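Long-range contacts in periplasmic binding protein (Veillonella parvula, PDB 4N01), which probably binds a solute in the periplasm and hands it to a membrane transporter, as other solute-binding proteins of this kind do: residues V44-T49 with F57-A62; S61-A66 with P125-G130; Q71-M76 with W153-M158; M77-L82 with S170-L175. All blocks are in the same frame, centred on the assembly; numbering follows the deposited sequence.

Contact 1 (V44-T49 with F57-A62); sequences VTWSET and FAVKSA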
# COMPACT_ATOMS: atom_id res chain seq x y z
N VAL A 44 25.09 3.82 -3.87
CA VAL A 44 23.74 4.18 -3.49
C VAL A 44 23.65 3.81 -2.02
O VAL A 44 23.92 2.67 -1.64
CB VAL A 44 22.71 3.42 -4.33
CG1 VAL A 44 21.28 3.72 -3.85
CG2 VAL A 44 22.87 3.79 -5.80
N THR A 45 23.33 4.78 -1.18
CA THR A 45 23.39 4.57 0.27
C THR A 45 22.06 4.89 0.95
O THR A 45 21.27 5.71 0.46
CB THR A 45 24.49 5.42 0.91
OG1 THR A 45 24.19 6.81 0.73
CG2 THR A 45 25.85 5.11 0.29
N TRP A 46 21.81 4.22 2.07
CA TRP A 46 20.60 4.48 2.85
C TRP A 46 20.78 3.92 4.25
O TRP A 46 21.77 3.25 4.52
CB TRP A 46 19.36 3.88 2.17
CG TRP A 46 19.25 2.38 2.21
CD1 TRP A 46 18.53 1.63 3.11
CD2 TRP A 46 19.86 1.44 1.32
NE1 TRP A 46 18.66 0.29 2.83
CE2 TRP A 46 19.47 0.14 1.73
CE3 TRP A 46 20.71 1.56 0.20
CZ2 TRP A 46 19.88 -1.02 1.07
CZ3 TRP A 46 21.13 0.40 -0.45
CH2 TRP A 46 20.72 -0.87 -0.01
N SER A 47 19.82 4.21 5.13
CA SER A 47 19.85 3.71 6.51
C SER A 47 18.50 3.12 6.90
O SER A 47 17.46 3.58 6.43
CB SER A 47 20.17 4.85 7.50
OG SER A 47 21.46 5.38 7.27
N GLU A 48 18.52 2.12 7.79
CA GLU A 48 17.30 1.65 8.43
C GLU A 48 17.55 1.49 9.93
O GLU A 48 18.69 1.33 10.37
CB GLU A 48 16.82 0.31 7.84
CG GLU A 48 16.68 0.29 6.32
CD GLU A 48 15.57 1.18 5.80
OE1 GLU A 48 14.71 1.64 6.59
OE2 GLU A 48 15.54 1.44 4.57
N THR A 49 16.48 1.52 10.73
CA THR A 49 16.60 1.35 12.17
C THR A 49 15.66 0.26 12.66
O THR A 49 14.46 0.29 12.37
CB THR A 49 16.29 2.66 12.92
OG1 THR A 49 17.28 3.64 12.57
CG2 THR A 49 16.32 2.44 14.43
N PHE A 57 23.62 1.22 5.05
CA PHE A 57 23.75 0.28 3.94
C PHE A 57 24.29 0.97 2.69
O PHE A 57 24.09 2.18 2.50
CB PHE A 57 22.39 -0.36 3.61
CG PHE A 57 21.78 -1.14 4.75
CD1 PHE A 57 22.19 -2.45 5.00
CD2 PHE A 57 20.80 -0.58 5.55
CE1 PHE A 57 21.63 -3.18 6.05
CE2 PHE A 57 20.23 -1.31 6.60
CZ PHE A 57 20.64 -2.60 6.84
N ALA A 58 24.96 0.22 1.82
CA ALA A 58 25.44 0.75 0.55
C ALA A 58 25.53 -0.35 -0.50
O ALA A 58 25.85 -1.49 -0.16
CB ALA A 58 26.79 1.41 0.72
N VAL A 59 25.26 -0.01 -1.76
CA VAL A 59 25.54 -0.91 -2.88
C VAL A 59 26.22 -0.16 -4.01
O VAL A 59 25.96 1.03 -4.23
CB VAL A 59 24.27 -1.62 -3.41
CG1 VAL A 59 23.63 -2.45 -2.31
CG2 VAL A 59 23.27 -0.60 -3.96
N LYS A 60 27.10 -0.84 -4.73
CA LYS A 60 27.79 -0.27 -5.88
C LYS A 60 27.34 -0.95 -7.16
O LYS A 60 27.77 -0.59 -8.26
CB LYS A 60 29.31 -0.43 -5.72
CG LYS A 60 29.87 0.30 -4.53
CD LYS A 60 30.92 -0.55 -3.82
CE LYS A 60 32.21 -0.62 -4.58
NZ LYS A 60 33.21 -1.50 -3.91
N SER A 61 26.48 -1.96 -7.02
CA SER A 61 25.97 -2.72 -8.15
C SER A 61 24.66 -3.35 -7.73
O SER A 61 24.43 -3.56 -6.53
CB SER A 61 26.97 -3.81 -8.55
OG SER A 61 26.59 -4.42 -9.78
N ALA A 62 23.80 -3.66 -8.69
CA ALA A 62 22.46 -4.15 -8.36
C ALA A 62 22.53 -5.48 -7.62
O ALA A 62 23.31 -6.36 -7.99
CB ALA A 62 21.63 -4.29 -9.62
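CB of Phe57 covers one face of the Trp46 indole. It lies over the centre of the six-membered ring, 3.7 Å from the centroid, in a CH-pi contact. The phenyl ring is nearly parallel to the five-membered ring, with the planes at 23°. It is slid so far along that the two barely overlap. CD2 of Phe57 still comes within 3.6 Å of NE1 of Trp46. At the indole edge, near its plane, CG1 of Val59 lies 4.0 Å from CH2 of Trp46. At the other end, CG of Glu48 lies in plane beside the five-membered ring, 3.9 Å from CE2 of Phe57. CG of Trp46 stands between its backbone N and carbonyl carbon (chi1 72°), and the ring beyond it leans toward strand 57-59.

The two strands form an antiparallel beta hairpin, their short axes at 159°. Val44 with Val59 and Trp46 with Phe57 are hydrogen-bonded pairs, each with two backbone bonds. The shortest runs from N of Phe57 to O of Trp46, 2.8 Å. Thr45 and Ala58 form the non-hydrogen-bonded pair between them. On the opposite face of the hairpin from the indole, CG2 of Thr45 touches CB of Ala58 at 3.8 Å.

The Trp46 face packs on strand 151-153 and helix 165-178. NE1 of Trp46 is hydrogen-bonded to O of Ile152, and the indole meets Trp153 edge-to-face. An alanine in place of Trp46 would probably leave O of Ile152 without this donor and open a gap beside CB of Phe57 and CG1 of Val59. OE2 of Glu48 is hydrogen-bonded to N of Ile154.

Contact 2 (S61-A66 with P125-G130); sequences SAPTHA and PDFATG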
# COMPACT_ATOMS: atom_id res chain seq x y z
N SER A 61 26.48 -1.96 -7.02
CA SER A 61 25.97 -2.72 -8.15
C SER A 61 24.66 -3.35 -7.73
O SER A 61 24.43 -3.56 -6.53
CB SER A 61 26.97 -3.81 -8.55
OG SER A 61 26.59 -4.42 -9.78
N ALA A 62 23.80 -3.66 -8.69
CA ALA A 62 22.46 -4.15 -8.36
C ALA A 62 22.53 -5.48 -7.62
O ALA A 62 23.31 -6.36 -7.99
CB ALA A 62 21.63 -4.29 -9.62
N PRO A 63 21.71 -5.63 -6.56
CA PRO A 63 21.57 -6.93 -5.89
C PRO A 63 21.14 -7.99 -6.90
O PRO A 63 20.42 -7.66 -7.85
CB PRO A 63 20.44 -6.68 -4.89
CG PRO A 63 20.54 -5.21 -4.58
CD PRO A 63 20.93 -4.57 -5.90
N THR A 64 21.57 -9.24 -6.72
CA THR A 64 21.27 -10.27 -7.70
C THR A 64 20.40 -11.37 -7.11
O THR A 64 19.88 -12.22 -7.84
CB THR A 64 22.54 -10.91 -8.24
OG1 THR A 64 23.20 -11.61 -7.18
CG2 THR A 64 23.46 -9.84 -8.80
N HIS A 65 20.28 -11.37 -5.78
CA HIS A 65 19.46 -12.35 -5.07
C HIS A 65 18.53 -11.66 -4.07
O HIS A 65 18.61 -11.90 -2.86
CB HIS A 65 20.35 -13.36 -4.34
CG HIS A 65 21.03 -14.33 -5.25
ND1 HIS A 65 21.98 -13.94 -6.18
CD2 HIS A 65 20.89 -15.66 -5.40
CE1 HIS A 65 22.40 -15.00 -6.84
NE2 HIS A 65 21.75 -16.06 -6.39
N ALA A 66 17.64 -10.82 -4.58
CA ALA A 66 16.77 -10.01 -3.72
C ALA A 66 15.55 -10.80 -3.27
O ALA A 66 14.99 -11.59 -4.05
CB ALA A 66 16.34 -8.77 -4.46
N PRO A 125 20.22 -14.95 -0.10
CA PRO A 125 19.78 -13.57 -0.36
C PRO A 125 20.90 -12.57 -0.10
O PRO A 125 21.76 -12.81 0.74
CB PRO A 125 18.67 -13.37 0.67
CG PRO A 125 19.06 -14.27 1.80
CD PRO A 125 19.66 -15.48 1.15
N ASP A 126 20.87 -11.44 -0.82
CA ASP A 126 21.84 -10.38 -0.58
C ASP A 126 21.13 -9.06 -0.31
O ASP A 126 21.75 -8.06 0.07
CB ASP A 126 22.85 -10.26 -1.73
CG ASP A 126 22.20 -10.01 -3.09
OD1 ASP A 126 20.95 -9.97 -3.19
OD2 ASP A 126 22.95 -9.88 -4.09
N PHE A 127 19.81 -9.07 -0.48
CA PHE A 127 18.98 -7.87 -0.32
C PHE A 127 17.59 -8.32 0.08
O PHE A 127 17.07 -9.30 -0.46
CB PHE A 127 18.93 -7.11 -1.65
CG PHE A 127 18.04 -5.89 -1.64
CD1 PHE A 127 18.56 -4.64 -1.37
CD2 PHE A 127 16.68 -6.00 -1.94
CE1 PHE A 127 17.74 -3.51 -1.38
CE2 PHE A 127 15.86 -4.87 -1.96
CZ PHE A 127 16.40 -3.62 -1.68
N ALA A 128 16.97 -7.61 1.03
CA ALA A 128 15.61 -7.96 1.44
C ALA A 128 14.82 -6.68 1.60
O ALA A 128 15.37 -5.68 2.05
CB ALA A 128 15.62 -8.74 2.74
N THR A 129 13.54 -6.72 1.25
CA THR A 129 12.67 -5.56 1.41
C THR A 129 11.27 -6.02 1.78
O THR A 129 10.92 -7.18 1.56
CB THR A 129 12.61 -4.71 0.12
OG1 THR A 129 11.81 -3.54 0.34
CG2 THR A 129 12.01 -5.53 -1.03
N GLY A 130 10.46 -5.12 2.35
CA GLY A 130 9.13 -5.47 2.81
C GLY A 130 8.60 -4.46 3.81
O GLY A 130 9.29 -3.49 4.11
O HOH W 1 24.67 -12.07 -4.27
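The carboxylate of Asp126 grips the backbone of Thr64 and His65 where the chain leads into the first strand of the parallel beta sheet of an alpha/beta domain. That strand, 66-68, runs beside strand 127-129. N of Thr64 gives a nearly straight bond to OD2 of Asp126, 3.0 Å long, on the syn lone pair. N of His65 binds OD1 of Asp126 at 3.0 Å. This donor comes from above the carboxylate plane, and the bond is bent to 139°. A weak second bond runs from the same N to OD2. CG of Asp126 stands between its own backbone N and carbonyl carbon (chi1 58°), and from there the carboxylate reaches both N-H groups. The backbone answers in return: N of Asp126 donates to O of His65 at 3.1 Å.

Beside this polar patch lies an apolar one. CB of Pro63 packs on CB of Phe127 at 3.6 Å, and the two side chains cross at a slant. CB of Ala66 meets CD2 of Phe127 at 3.8 Å.

Further out, backbone bonds of Asp126 with Asn151 and of Phe127 with Val67 hold 125-130 in the sheet. Phe179 meets the Phe127 ring edge-to-face and also touches Pro63 and Ala66. Ile178 packs on Pro63 and Phe127.

On the polar side, the Thr64 hydroxyl lies in the plane of the His65 ring, at its edge. OG1 of Thr64 and ND1 of His65 share a hydrogen bond of 2.8 Å. A water also bonded to OG1 of Thr64 donates a hydrogen to OD2 of Asp126, 2.8 Å away.

Contact 3 (Q71-M76 with W153-M158); sequences QATTEM and WIPESM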
# COMPACT_ATOMS: atom_id res chain seq x y z
N GLN A 71 3.81 -8.31 -0.32
CA GLN A 71 3.28 -8.20 -1.68
C GLN A 71 3.52 -6.82 -2.29
O GLN A 71 3.79 -6.72 -3.50
CB GLN A 71 1.79 -8.54 -1.73
CG GLN A 71 1.24 -8.45 -3.15
CD GLN A 71 -0.14 -9.05 -3.28
OE1 GLN A 71 -0.62 -9.75 -2.38
NE2 GLN A 71 -0.80 -8.77 -4.41
N ALA A 72 3.42 -5.78 -1.47
CA ALA A 72 3.58 -4.41 -1.96
C ALA A 72 4.98 -4.18 -2.54
O ALA A 72 5.11 -3.64 -3.64
CB ALA A 72 3.26 -3.40 -0.87
N THR A 73 6.01 -4.60 -1.82
CA THR A 73 7.37 -4.46 -2.35
C THR A 73 7.62 -5.43 -3.50
O THR A 73 8.41 -5.14 -4.40
CB THR A 73 8.44 -4.63 -1.26
OG1 THR A 73 8.21 -5.84 -0.54
CG2 THR A 73 8.41 -3.44 -0.27
N THR A 74 6.96 -6.59 -3.50
CA THR A 74 7.04 -7.49 -4.66
C THR A 74 6.53 -6.81 -5.92
O THR A 74 7.17 -6.88 -6.98
CB THR A 74 6.24 -8.79 -4.43
OG1 THR A 74 6.92 -9.59 -3.45
CG2 THR A 74 6.10 -9.59 -5.73
N GLU A 75 5.39 -6.12 -5.81
CA GLU A 75 4.84 -5.42 -6.97
C GLU A 75 5.73 -4.26 -7.41
O GLU A 75 5.93 -4.06 -8.60
CB GLU A 75 3.37 -5.02 -6.73
CG GLU A 75 2.50 -6.27 -6.56
CD GLU A 75 1.00 -6.02 -6.43
OE1 GLU A 75 0.57 -4.85 -6.23
OE2 GLU A 75 0.23 -7.01 -6.54
N MSE A 76 6.29 -3.53 -6.44
CA MSE A 76 7.21 -2.44 -6.75
C MSE A 76 8.38 -2.95 -7.56
O MSE A 76 8.76 -2.37 -8.57
CB MSE A 76 7.70 -1.75 -5.48
CG MSE A 76 6.58 -0.98 -4.80
SE MSE A 76 7.15 -0.31 -3.06
CE MSE A 76 8.52 0.92 -3.66
N TRP A 153 16.20 -2.84 2.88
CA TRP A 153 15.67 -1.54 2.47
C TRP A 153 14.17 -1.55 2.63
O TRP A 153 13.50 -2.49 2.22
CB TRP A 153 15.99 -1.27 1.00
CG TRP A 153 15.41 0.02 0.52
CD1 TRP A 153 15.88 1.27 0.78
CD2 TRP A 153 14.24 0.19 -0.29
NE1 TRP A 153 15.08 2.21 0.17
CE2 TRP A 153 14.06 1.57 -0.49
CE3 TRP A 153 13.32 -0.70 -0.87
CZ2 TRP A 153 13.01 2.09 -1.24
CZ3 TRP A 153 12.28 -0.18 -1.62
CH2 TRP A 153 12.13 1.20 -1.80
N ILE A 154 13.63 -0.48 3.22
CA ILE A 154 12.18 -0.37 3.41
C ILE A 154 11.70 0.96 2.82
O ILE A 154 12.28 2.01 3.12
CB ILE A 154 11.83 -0.39 4.91
CG1 ILE A 154 12.26 -1.73 5.52
CG2 ILE A 154 10.32 -0.16 5.11
CD1 ILE A 154 12.17 -1.76 7.02
N PRO A 155 10.66 0.91 1.96
CA PRO A 155 10.11 2.15 1.42
C PRO A 155 9.76 3.13 2.55
O PRO A 155 9.14 2.75 3.55
CB PRO A 155 8.84 1.69 0.70
CG PRO A 155 9.17 0.27 0.25
CD PRO A 155 10.02 -0.29 1.39
N GLU A 156 10.18 4.38 2.39
CA GLU A 156 9.82 5.41 3.35
C GLU A 156 8.31 5.55 3.48
O GLU A 156 7.82 5.97 4.53
CB GLU A 156 10.43 6.76 2.97
CG GLU A 156 11.96 6.79 3.08
CD GLU A 156 12.44 6.72 4.52
OE1 GLU A 156 11.78 7.32 5.41
OE2 GLU A 156 13.47 6.06 4.77
N SER A 157 7.58 5.21 2.43
CA SER A 157 6.12 5.39 2.44
C SER A 157 5.46 4.43 3.43
O SER A 157 4.29 4.57 3.79
CB SER A 157 5.53 5.24 1.03
OG SER A 157 5.85 3.98 0.46
N MSE A 158 6.24 3.44 3.87
CA MSE A 158 5.76 2.45 4.81
C MSE A 158 6.27 2.68 6.23
O MSE A 158 6.02 1.87 7.12
CB MSE A 158 6.19 1.05 4.35
CG MSE A 158 5.66 0.67 2.98
SE MSE A 158 6.38 -1.07 2.47
CE MSE A 158 5.54 -1.06 0.74
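Selenomethionine Met158 reaches helix 71-76 with a straight side chain. Its chi3 of -177° sets CE at full stretch, and CE touches CB of Ala72 at 3.6 Å and CG2 of Thr73 at 3.9 Å. Selenomethionine Met76 comes from the helix with a different shape. It bends at its last torsion, chi3 66°, which places CE 4.1 Å from CH2 of Trp153, at the edge of the indole and near its plane. SE of Met76 lies 3.9 Å from CG of Pro155. The two selenomethionines slide past each other in opposite directions.

Thr73 divides its two branches. CG2 is anti to the carbonyl carbon and packs on CG of Pro155 at 3.8 Å. OG1, the other branch, is hydrogen-bonded to OG of Ser68. CG of Pro155 thus touches both Thr73 and Met76. No hydrogen bond crosses this buried contact.

Trp153 also packs on helix 165-178. Helix 71-79 follows strand 66-68, and the 153-158 loop follows strand 151-153. The contact therefore joins two connections at the C-terminal ends of parallel strands, as in an alpha/beta domain of a periplasmic binding protein.

Contact 4 (M77-L82 with S170-L175); sequences MLQLGL and SDMIKL
The Leu80 side chain pushes between Met172 and Leu175, which lie one turn apart on helix 165-178. CD1 of Leu80 rests 3.7 Å from the backbone O of Met172 and 3.8 Å from CG of Leu175. The other branch, CD2, meets CE of selenomethionine Met172 at 3.7 Å. Met172 bends twice, and its chi3 of -86° turns CE back to the 77-82 segment. There the methyl sits in a notch between Leu80 and Gln79, 3.8 Å from CG of Gln79. On the other flank, CD2 of Leu175 fits between CD1 of Leu80 and CG of selenomethionine Met77, 3.9 Å from the latter. Apart from the Met172 carbonyl, the contacts are apolar.

An alanine in place of Leu80 would probably open a gap against CG of Leu175 and set CE of Met172 freer to turn.

Leu80 follows the end of helix 71-79. Gly81 comes next with positive phi in a Schellman motif, and N of Leu82 bonds back to O of Met77. Around the contact, helix 182-203 adds Ala185 against Leu80 and Trp188 against Gln79 and Met172. Met76 touches Met172 and Leu175, while Met86 of strand 86-90 lies against Met77.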
# COMPACT_ATOMS: atom_id res chain seq x y z
N MSE A 77 8.95 -4.07 -7.12
CA MSE A 77 10.11 -4.63 -7.81
C MSE A 77 9.75 -5.15 -9.20
O MSE A 77 10.49 -4.94 -10.16
CB MSE A 77 10.77 -5.71 -6.96
CG MSE A 77 11.46 -5.15 -5.71
SE MSE A 77 12.63 -6.48 -4.91
CE MSE A 77 13.93 -6.64 -6.35
N LEU A 78 8.60 -5.81 -9.32
CA LEU A 78 8.19 -6.33 -10.63
C LEU A 78 7.89 -5.20 -11.61
O LEU A 78 8.15 -5.31 -12.82
CB LEU A 78 6.97 -7.26 -10.48
CG LEU A 78 7.22 -8.57 -9.72
CD1 LEU A 78 5.91 -9.29 -9.45
CD2 LEU A 78 8.18 -9.49 -10.48
N GLN A 79 7.35 -4.10 -11.10
CA GLN A 79 7.01 -2.96 -11.94
C GLN A 79 8.27 -2.40 -12.59
O GLN A 79 8.24 -1.94 -13.73
CB GLN A 79 6.28 -1.89 -11.12
CG GLN A 79 5.81 -0.67 -11.91
CD GLN A 79 4.68 -1.00 -12.86
OE1 GLN A 79 3.61 -1.43 -12.44
NE2 GLN A 79 4.92 -0.80 -14.16
N LEU A 80 9.38 -2.45 -11.85
CA LEU A 80 10.67 -1.94 -12.36
C LEU A 80 11.39 -2.98 -13.22
O LEU A 80 12.52 -2.76 -13.65
CB LEU A 80 11.58 -1.50 -11.20
CG LEU A 80 11.07 -0.30 -10.39
CD1 LEU A 80 12.09 0.13 -9.35
CD2 LEU A 80 10.76 0.85 -11.32
N GLY A 81 10.73 -4.11 -13.47
CA GLY A 81 11.27 -5.14 -14.34
C GLY A 81 12.38 -5.97 -13.71
O GLY A 81 13.28 -6.44 -14.40
N LEU A 82 12.31 -6.16 -12.39
CA LEU A 82 13.43 -6.73 -11.65
C LEU A 82 13.36 -8.24 -11.37
O LEU A 82 14.11 -8.72 -10.53
CB LEU A 82 13.62 -5.97 -10.34
CG LEU A 82 14.01 -4.50 -10.54
CD1 LEU A 82 14.09 -3.81 -9.19
CD2 LEU A 82 15.33 -4.39 -11.30
N SER A 170 9.22 8.77 -4.66
CA SER A 170 10.62 8.83 -4.28
C SER A 170 11.16 7.44 -3.97
O SER A 170 12.29 7.12 -4.34
CB SER A 170 10.84 9.77 -3.09
OG SER A 170 10.53 11.11 -3.45
N ASP A 171 10.36 6.61 -3.31
CA ASP A 171 10.74 5.23 -2.99
C ASP A 171 10.98 4.42 -4.26
O ASP A 171 11.93 3.63 -4.33
CB ASP A 171 9.66 4.51 -2.18
CG ASP A 171 9.56 5.00 -0.74
OD1 ASP A 171 10.57 5.52 -0.19
OD2 ASP A 171 8.46 4.85 -0.16
N MSE A 172 10.12 4.61 -5.26
CA MSE A 172 10.30 3.90 -6.52
C MSE A 172 11.60 4.33 -7.19
O MSE A 172 12.32 3.50 -7.74
CB MSE A 172 9.11 4.13 -7.46
CG MSE A 172 7.88 3.29 -7.08
SE MSE A 172 8.18 1.39 -7.46
CE MSE A 172 7.64 1.36 -9.32
N ILE A 173 11.90 5.63 -7.12
CA ILE A 173 13.15 6.13 -7.69
C ILE A 173 14.36 5.54 -6.97
O ILE A 173 15.33 5.10 -7.61
CB ILE A 173 13.22 7.67 -7.62
CG1 ILE A 173 12.05 8.28 -8.40
CG2 ILE A 173 14.54 8.17 -8.18
CD1 ILE A 173 12.15 8.06 -9.90
N LYS A 174 14.30 5.53 -5.64
CA LYS A 174 15.38 4.97 -4.82
C LYS A 174 15.58 3.48 -5.11
O LYS A 174 16.72 3.01 -5.24
CB LYS A 174 15.06 5.16 -3.33
CG LYS A 174 16.21 4.82 -2.40
CD LYS A 174 17.38 5.80 -2.55
CE LYS A 174 18.40 5.58 -1.45
NZ LYS A 174 19.52 6.54 -1.54
N LEU A 175 14.48 2.75 -5.18
CA LEU A 175 14.56 1.32 -5.51
C LEU A 175 15.21 1.15 -6.87
O LEU A 175 16.10 0.30 -7.05
CB LEU A 175 13.16 0.69 -5.50
CG LEU A 175 13.03 -0.81 -5.82
CD1 LEU A 175 13.86 -1.66 -4.87
CD2 LEU A 175 11.57 -1.22 -5.74

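Contacts 3 and 4 are buried and apolar, with no hydrogen bond across either. Both use helix 71-79, one against the loop after strand 151-153 and the other against helix 165-178. Asp171 ties these two partners together by accepting from N of Glu156 and N of Ser157. Contacts 1 and 2 are only partly buried and combine polar bonds with apolar packing: backbone pairing in the hairpin, a carboxylate on backbone N-H groups in contact 2. Trp46 touches Phe127 between them. Contact 1 also reaches contact 4, where O of Thr45 is hydrogen-bonded to NZ of Lys174. Contact 2 meets contact 4 where Ala66 packs on Met77.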